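Local coordinates for protein Dot/Icm T4SS effector (Legionella pneumophila, PDB 6VVC) that is a kinase effector of the Dot/Icm type IV secretion system, activated by host inositol hexakisphosphate, at residues V153-P158 with D217-F222. Sequence-based numbering, arbitrary orientation.
Sequences VYFYMP and DLDGGF. With EDO (1,2-ethanediol), chain C.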
loop_
_atom_site.group_PDB
_atom_site.type_symbol
_atom_site.label_atom_id
_atom_site.label_comp_id
_atom_site.label_asym_id
_atom_site.label_seq_id
_atom_site.Cartn_x
_atom_site.Cartn_y
_atom_site.Cartn_z
ATOM N N VAL A 153 -8.862 -6.797 -21.967
ATOM C CA VAL A 153 -8.662 -6.012 -20.756
ATOM C C VAL A 153 -7.901 -6.868 -19.754
ATOM O O VAL A 153 -8.296 -8.003 -19.464
ATOM C CB VAL A 153 -10.004 -5.540 -20.178
ATOM C CG1 VAL A 153 -9.792 -4.885 -18.820
ATOM C CG2 VAL A 153 -10.689 -4.579 -21.136
ATOM N N TYR A 154 -6.805 -6.329 -19.228
ATOM C CA TYR A 154 -5.978 -7.061 -18.284
ATOM C C TYR A 154 -5.415 -6.084 -17.266
ATOM O O TYR A 154 -5.238 -4.897 -17.555
ATOM C CB TYR A 154 -4.836 -7.808 -18.988
ATOM C CG TYR A 154 -3.845 -6.904 -19.684
ATOM C CD1 TYR A 154 -4.085 -6.438 -20.969
ATOM C CD2 TYR A 154 -2.663 -6.521 -19.059
ATOM C CE1 TYR A 154 -3.182 -5.612 -21.612
ATOM C CE2 TYR A 154 -1.753 -5.696 -19.695
ATOM C CZ TYR A 154 -2.019 -5.243 -20.970
ATOM O OH TYR A 154 -1.117 -4.424 -21.609
ATOM N N PHE A 155 -5.137 -6.594 -16.073
ATOM C CA PHE A 155 -4.556 -5.791 -15.009
ATOM C C PHE A 155 -3.049 -5.997 -15.009
ATOM O O PHE A 155 -2.573 -7.133 -14.907
ATOM C CB PHE A 155 -5.135 -6.149 -13.644
ATOM C CG PHE A 155 -4.726 -5.196 -12.564
ATOM C CD1 PHE A 155 -5.475 -4.060 -12.311
ATOM C CD2 PHE A 155 -3.575 -5.416 -11.822
ATOM C CE1 PHE A 155 -5.098 -3.169 -11.330
ATOM C CE2 PHE A 155 -3.193 -4.528 -10.837
ATOM C CZ PHE A 155 -3.957 -3.402 -10.592
ATOM N N TYR A 156 -2.308 -4.903 -15.118
ATOM C CA TYR A 156 -0.855 -4.957 -15.111
ATOM C C TYR A 156 -0.358 -4.867 -13.674
ATOM O O TYR A 156 -0.619 -3.875 -12.986
ATOM C CB TYR A 156 -0.265 -3.827 -15.948
ATOM C CG TYR A 156 1.239 -3.790 -15.880
ATOM C CD1 TYR A 156 1.992 -4.869 -16.313
ATOM C CD2 TYR A 156 1.909 -2.686 -15.369
ATOM C CE1 TYR A 156 3.367 -4.853 -16.251
ATOM C CE2 TYR A 156 3.290 -2.660 -15.302
ATOM C CZ TYR A 156 4.014 -3.748 -15.747
ATOM O OH TYR A 156 5.388 -3.731 -15.683
ATOM N N MET A 157 0.346 -5.905 -13.222
ATOM C CA MET A 157 0.970 -5.891 -11.908
ATOM C C MET A 157 2.432 -5.516 -12.083
ATOM O O MET A 157 3.212 -6.329 -12.599
ATOM C CB MET A 157 0.838 -7.251 -11.225
ATOM C CG MET A 157 -0.584 -7.555 -10.762
ATOM S SD MET A 157 -0.690 -8.815 -9.473
ATOM C CE MET A 157 0.060 -10.223 -10.286
ATOM N N PRO A 158 2.850 -4.309 -11.695
ATOM C CA PRO A 158 4.212 -3.870 -12.020
ATOM C C PRO A 158 5.279 -4.720 -11.347
ATOM O O PRO A 158 5.108 -5.217 -10.232
ATOM C CB PRO A 158 4.251 -2.423 -11.512
ATOM C CG PRO A 158 2.823 -1.997 -11.473
ATOM C CD PRO A 158 2.060 -3.226 -11.083
ATOM N N ASP A 217 2.220 -6.900 -6.112
ATOM C CA ASP A 217 1.284 -7.892 -6.636
ATOM C C ASP A 217 -0.095 -7.759 -5.988
ATOM O O ASP A 217 -0.624 -8.691 -5.377
ATOM C CB ASP A 217 1.849 -9.308 -6.461
ATOM C CG ASP A 217 3.028 -9.586 -7.384
ATOM O OD1 ASP A 217 3.283 -8.777 -8.299
ATOM O OD2 ASP A 217 3.704 -10.617 -7.192
ATOM N N LEU A 218 -0.680 -6.572 -6.144
ATOM C CA LEU A 218 -2.053 -6.304 -5.717
ATOM C C LEU A 218 -2.937 -6.412 -6.959
ATOM O O LEU A 218 -3.188 -5.427 -7.655
ATOM C CB LEU A 218 -2.176 -4.938 -5.052
ATOM C CG LEU A 218 -1.495 -4.748 -3.693
ATOM C CD1 LEU A 218 -0.024 -4.394 -3.851
ATOM C CD2 LEU A 218 -2.215 -3.687 -2.869
ATOM N N ASP A 219 -3.404 -7.629 -7.238
ATOM C CA ASP A 219 -4.247 -7.881 -8.400
ATOM C C ASP A 219 -5.555 -7.113 -8.270
ATOM O O ASP A 219 -6.377 -7.416 -7.399
ATOM C CB ASP A 219 -4.516 -9.380 -8.550
ATOM C CG ASP A 219 -4.886 -9.768 -9.971
ATOM O OD1 ASP A 219 -5.312 -8.881 -10.742
ATOM O OD2 ASP A 219 -4.752 -10.960 -10.315
ATOM N N GLY A 220 -5.756 -6.113 -9.126
ATOM C CA GLY A 220 -6.930 -5.273 -9.047
ATOM C C GLY A 220 -6.847 -4.153 -8.033
ATOM O O GLY A 220 -7.833 -3.426 -7.857
ATOM N N GLY A 221 -5.714 -3.993 -7.359
ATOM C CA GLY A 221 -5.537 -2.908 -6.416
ATOM C C GLY A 221 -6.000 -3.259 -5.018
ATOM O O GLY A 221 -6.295 -4.410 -4.685
ATOM N N PHE A 222 -6.065 -2.225 -4.181
ATOM C CA PHE A 222 -6.477 -2.410 -2.798
ATOM C C PHE A 222 -7.910 -2.922 -2.724
ATOM O O PHE A 222 -8.752 -2.610 -3.572
ATOM C CB PHE A 222 -6.378 -1.094 -2.022
ATOM C CG PHE A 222 -4.975 -0.598 -1.823
ATOM C CD1 PHE A 222 -4.002 -1.411 -1.263
ATOM C CD2 PHE A 222 -4.630 0.692 -2.191
ATOM C CE1 PHE A 222 -2.711 -0.944 -1.080
ATOM C CE2 PHE A 222 -3.345 1.162 -2.009
ATOM C CZ PHE A 222 -2.384 0.344 -1.452
HETATM C C1 EDO C . 6.015 -10.853 -10.265
HETATM O O1 EDO C . 4.679 -10.340 -10.212
HETATM C C2 EDO C . 6.253 -11.738 -9.048
HETATM O O2 EDO C . 6.328 -10.914 -7.877
HETATM O O HOH W 1 3.091 -5.562 -8.511
HETATM O O HOH W 2 5.756 -7.464 -8.863
#
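Asp217 meets Met157 first: SD of Met157 lies 3.6 Å from CA of Asp217. The two side chains run roughly perpendicular. Two waters also join Asp217 to Pro158. One accepts from Asp217 N and donates to Pro158 O at 2.7 Å. The other links Pro158 O with Asp217 OD1. A 1,2-ethanediol, probably from the crystallisation liquor, donates to both carboxylate oxygens of Asp217. Asp217-Leu218-Asp219, just after strand 213-215, probably stands where kinases carry Asp-Phe-Gly. Asp217 also touches Asn205. Leu218 opens a type II turn, closed by the hydrogen bond from Gly221 N to Leu218 O, 2.9 Å. With CG anti to the backbone N (chi1 -171°), the Phe155 ring swings against this turn, and its CE2 comes within 3.3 Å of Leu218 O. Asp219 brings its CB to 4.0 Å from Met157 SD. Its OD1 stands 4.0 Å from Phe155 CB, the carboxylate tilted 37° to the ring. Gly220 N sits 3.3 Å above the Phe155 ring plane, over the centre. Gly220 CA makes a CH-pi contact, 3.8 Å from the ring centroid. The backbone angles of Gly220 and Gly221 call for glycine, since a CB would press against the preceding carbonyl O. Strand 154-156 pairs antiparallel with strand 144-146. Phe155 meets the Trp145 ring edge-to-face and touches Ile124 of helix 114-133.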